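Methyltransferase (Streptomyces avermitilis, PDB 3GO4) probably acts as an S-adenosylmethionine-dependent methyltransferase of unknown substrate, and binds the spent cofactor S-adenosyl-L-homocysteine. Local coordinates at residues Y30-K35 / H58-R63. Residues are numbered along the deposited sequence; the frame is centred on the assembly and turned at random.
With SAH (S-adenosyl-L-homocysteine), chain B; SO4 (sulfate ion), chain C.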
loop_
_atom_site.group_PDB
_atom_site.type_symbol
_atom_site.label_atom_id
_atom_site.label_comp_id
_atom_site.label_asym_id
_atom_site.label_seq_id
_atom_site.Cartn_x
_atom_site.Cartn_y
_atom_site.Cartn_z
ATOM N N TYR A 30 -3.160 -10.445 -10.238
ATOM C CA TYR A 30 -3.116 -11.813 -10.788
ATOM C C TYR A 30 -2.708 -12.816 -9.715
ATOM O O TYR A 30 -3.370 -13.842 -9.507
ATOM C CB TYR A 30 -2.158 -11.872 -11.976
ATOM C CG TYR A 30 -1.764 -13.275 -12.343
ATOM C CD1 TYR A 30 -2.648 -14.101 -12.999
ATOM C CD2 TYR A 30 -0.493 -13.769 -12.054
ATOM C CE1 TYR A 30 -2.321 -15.391 -13.329
ATOM C CE2 TYR A 30 -0.147 -15.074 -12.389
ATOM C CZ TYR A 30 -1.063 -15.877 -13.031
ATOM O OH TYR A 30 -0.757 -17.169 -13.394
ATOM N N ILE A 31 -1.616 -12.509 -9.020
ATOM C CA ILE A 31 -1.073 -13.408 -8.000
ATOM C C ILE A 31 -2.050 -13.616 -6.855
ATOM O O ILE A 31 -2.150 -14.723 -6.344
ATOM C CB ILE A 31 0.253 -12.874 -7.425
ATOM C CG1 ILE A 31 1.359 -12.896 -8.499
ATOM C CG2 ILE A 31 0.696 -13.664 -6.183
ATOM C CD1 ILE A 31 1.545 -14.300 -9.140
ATOM N N ILE A 32 -2.770 -12.585 -6.428
ATOM C CA ILE A 32 -3.694 -12.825 -5.301
ATOM C C ILE A 32 -5.078 -13.318 -5.720
ATOM O O ILE A 32 -5.941 -13.503 -4.871
ATOM C CB ILE A 32 -3.756 -11.698 -4.229
ATOM C CG1 ILE A 32 -4.663 -10.549 -4.639
ATOM C CG2 ILE A 32 -2.341 -11.233 -3.797
ATOM C CD1 ILE A 32 -4.637 -9.408 -3.670
ATOM N N GLY A 33 -5.287 -13.562 -7.006
ATOM C CA GLY A 33 -6.522 -14.214 -7.441
ATOM C C GLY A 33 -7.586 -13.372 -8.104
ATOM O O GLY A 33 -8.712 -13.829 -8.262
ATOM N N GLY A 34 -7.231 -12.162 -8.515
ATOM C CA GLY A 34 -8.171 -11.278 -9.192
ATOM C C GLY A 34 -8.189 -11.584 -10.683
ATOM O O GLY A 34 -7.461 -12.452 -11.134
ATOM N N LYS A 35 -9.026 -10.870 -11.432
ATOM C CA LYS A 35 -9.182 -11.090 -12.871
ATOM C C LYS A 35 -8.618 -9.934 -13.668
ATOM O O LYS A 35 -8.674 -9.955 -14.873
ATOM C CB LYS A 35 -10.681 -11.118 -13.220
ATOM C CG LYS A 35 -11.338 -9.694 -13.144
ATOM C CD LYS A 35 -12.826 -9.680 -13.476
ATOM C CE LYS A 35 -13.497 -8.362 -13.039
ATOM N NZ LYS A 35 -12.906 -7.072 -13.561
ATOM N N HIS A 58 3.259 -14.146 0.289
ATOM C CA HIS A 58 3.753 -12.790 0.567
ATOM C C HIS A 58 2.776 -11.701 0.086
ATOM O O HIS A 58 2.465 -10.760 0.827
ATOM C CB HIS A 58 5.090 -12.666 -0.157
ATOM C CG HIS A 58 5.537 -11.271 -0.441
ATOM N ND1 HIS A 58 6.152 -10.480 0.501
ATOM C CD2 HIS A 58 5.540 -10.555 -1.600
ATOM C CE1 HIS A 58 6.498 -9.331 -0.061
ATOM N NE2 HIS A 58 6.131 -9.350 -1.329
HETATM N N MSE A 59 2.347 -11.796 -1.175
HETATM C CA MSE A 59 1.440 -10.796 -1.744
HETATM C C MSE A 59 0.078 -10.800 -1.021
HETATM O O MSE A 59 -0.470 -9.736 -0.706
HETATM C CB MSE A 59 1.331 -10.937 -3.255
HETATM C CG MSE A 59 2.504 -10.253 -3.926
HETATM SE SE MSE A 59 2.266 -10.458 -5.811
HETATM C CE MSE A 59 3.609 -9.181 -6.455
ATOM N N ARG A 60 -0.401 -11.978 -0.681
ATOM C CA ARG A 60 -1.644 -12.107 0.093
ATOM C C ARG A 60 -1.464 -11.542 1.497
ATOM O O ARG A 60 -2.361 -10.896 2.035
ATOM C CB ARG A 60 -2.005 -13.574 0.214
ATOM C CG ARG A 60 -3.452 -14.001 0.325
ATOM C CD ARG A 60 -4.389 -13.240 1.259
ATOM N NE ARG A 60 -5.254 -12.173 0.698
ATOM C CZ ARG A 60 -5.880 -12.130 -0.495
ATOM N NH1 ARG A 60 -5.848 -13.129 -1.362
ATOM N NH2 ARG A 60 -6.623 -11.072 -0.803
ATOM N N ALA A 61 -0.341 -11.848 2.141
ATOM C CA ALA A 61 -0.069 -11.372 3.534
ATOM C C ALA A 61 0.005 -9.852 3.607
ATOM O O ALA A 61 -0.343 -9.253 4.621
ATOM C CB ALA A 61 1.224 -11.978 4.086
ATOM N N ASN A 62 0.517 -9.223 2.544
ATOM C CA ASN A 62 0.520 -7.772 2.424
ATOM C C ASN A 62 -0.931 -7.247 2.385
ATOM O O ASN A 62 -1.333 -6.394 3.183
ATOM C CB ASN A 62 1.252 -7.320 1.141
ATOM C CG ASN A 62 1.230 -5.798 0.956
ATOM O OD1 ASN A 62 1.985 -5.049 1.608
ATOM N ND2 ASN A 62 0.321 -5.318 0.106
ATOM N N ARG A 63 -1.735 -7.808 1.495
ATOM C CA ARG A 63 -3.122 -7.388 1.397
ATOM C C ARG A 63 -3.849 -7.623 2.732
ATOM O O ARG A 63 -4.630 -6.791 3.118
ATOM C CB ARG A 63 -3.855 -8.087 0.260
ATOM C CG ARG A 63 -5.286 -7.524 -0.030
ATOM C CD ARG A 63 -5.242 -6.114 -0.512
ATOM N NE ARG A 63 -6.581 -5.557 -0.835
ATOM C CZ ARG A 63 -6.764 -4.434 -1.510
ATOM N NH1 ARG A 63 -5.727 -3.749 -1.966
ATOM N NH2 ARG A 63 -7.986 -3.996 -1.781
HETATM N N SAH B . -1.687 -0.408 -1.774
HETATM C CA SAH B . -2.284 -1.646 -2.429
HETATM C CB SAH B . -1.765 -1.892 -3.855
HETATM C CG SAH B . -0.263 -2.199 -3.921
HETATM S SD SAH B . 0.347 -2.409 -5.580
HETATM C C SAH B . -2.022 -2.855 -1.557
HETATM O O SAH B . -2.792 -3.814 -1.491
HETATM O OXT SAH B . -1.031 -2.892 -0.838
HETATM C "C5'" SAH B . 1.323 -0.991 -5.959
HETATM C "C4'" SAH B . 0.473 0.103 -6.577
HETATM O "O4'" SAH B . 1.198 1.335 -6.543
HETATM C "C3'" SAH B . 0.126 -0.174 -8.031
HETATM O "O3'" SAH B . -1.272 -0.044 -8.188
HETATM C "C2'" SAH B . 0.884 0.881 -8.805
HETATM O "O2'" SAH B . 0.279 1.282 -10.016
HETATM C "C1'" SAH B . 0.945 2.005 -7.777
HETATM N N9 SAH B . 2.017 2.968 -8.010
HETATM C C8 SAH B . 3.294 2.682 -8.322
HETATM N N7 SAH B . 4.024 3.808 -8.460
HETATM C C5 SAH B . 3.197 4.838 -8.239
HETATM C C6 SAH B . 3.336 6.298 -8.216
HETATM N N6 SAH B . 4.552 6.826 -8.473
HETATM N N1 SAH B . 2.239 7.041 -7.945
HETATM C C2 SAH B . 1.039 6.468 -7.654
HETATM N N3 SAH B . 0.837 5.130 -7.664
HETATM C C4 SAH B . 1.866 4.290 -7.921
HETATM S S SO4 C . -11.817 -10.010 -8.638
HETATM O O1 SO4 C . -11.507 -9.423 -7.334
HETATM O O2 SO4 C . -10.824 -9.593 -9.630
HETATM O O3 SO4 C . -11.808 -11.459 -8.449
HETATM O O4 SO4 C . -13.141 -9.539 -9.036
#
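Met59, a selenomethionine, meets Ile31 and Ile32 through a chain that leaves with CG anti to the carbonyl carbon (chi1 -82°) and then runs extended to its selenium. Ile32 turns CG1 between its backbone N and carbonyl carbon (chi1 82°), which lays CG2 against the helix of Met59 and sends CD1 on toward Arg63. The Met59 and Ile31 side chains cross at about a right angle, with Met59 SE 3.5 Å from Ile31 CB. The end of Ile31 leads away from helix 55-75, and the side chain also touches Ser49 of helix 39-51. Ile32 CG2 rests on the root of the same selenomethionine, 3.7 Å from Met59 CB, and Ile32 CD1 reaches the aliphatic part of Arg63, 4.1 Å from Arg63 CG. Arg60, bent along its chain, passes beside these apolar groups. Its NH1 comes to 3.5 Å from Ile32 O, which lies at the edge of the guanidinium near its plane; its NE forms a salt bridge with Asp64.

The same stretch of helix 55-75 also serves the ligand. Asn62 ND2 donates to SAH OXT (2.9 Å), and Arg63 NH1 donates to SAH O (3.0 Å) in the plane of its guanidinium. Each carboxylate oxygen thus has its own side-chain donor. Arg63 NH2 also bonds Thr91 O, and Asn62 OD1 bonds Ser199 OG, so each group has a second bond that helps fix its rotation. Tyr28, one turn before Ile32 in helix 24-32, bonds both the ligand and Asn62 ND2 through its OH.

Helix 24-32 stops in a Schellman motif, with Gly33 at positive phi and its N bonded to Tyr30 O. The contact joins two N-terminal helices beside the amino-acid end of the cofactor pocket in a Rossmann-like methyltransferase fold.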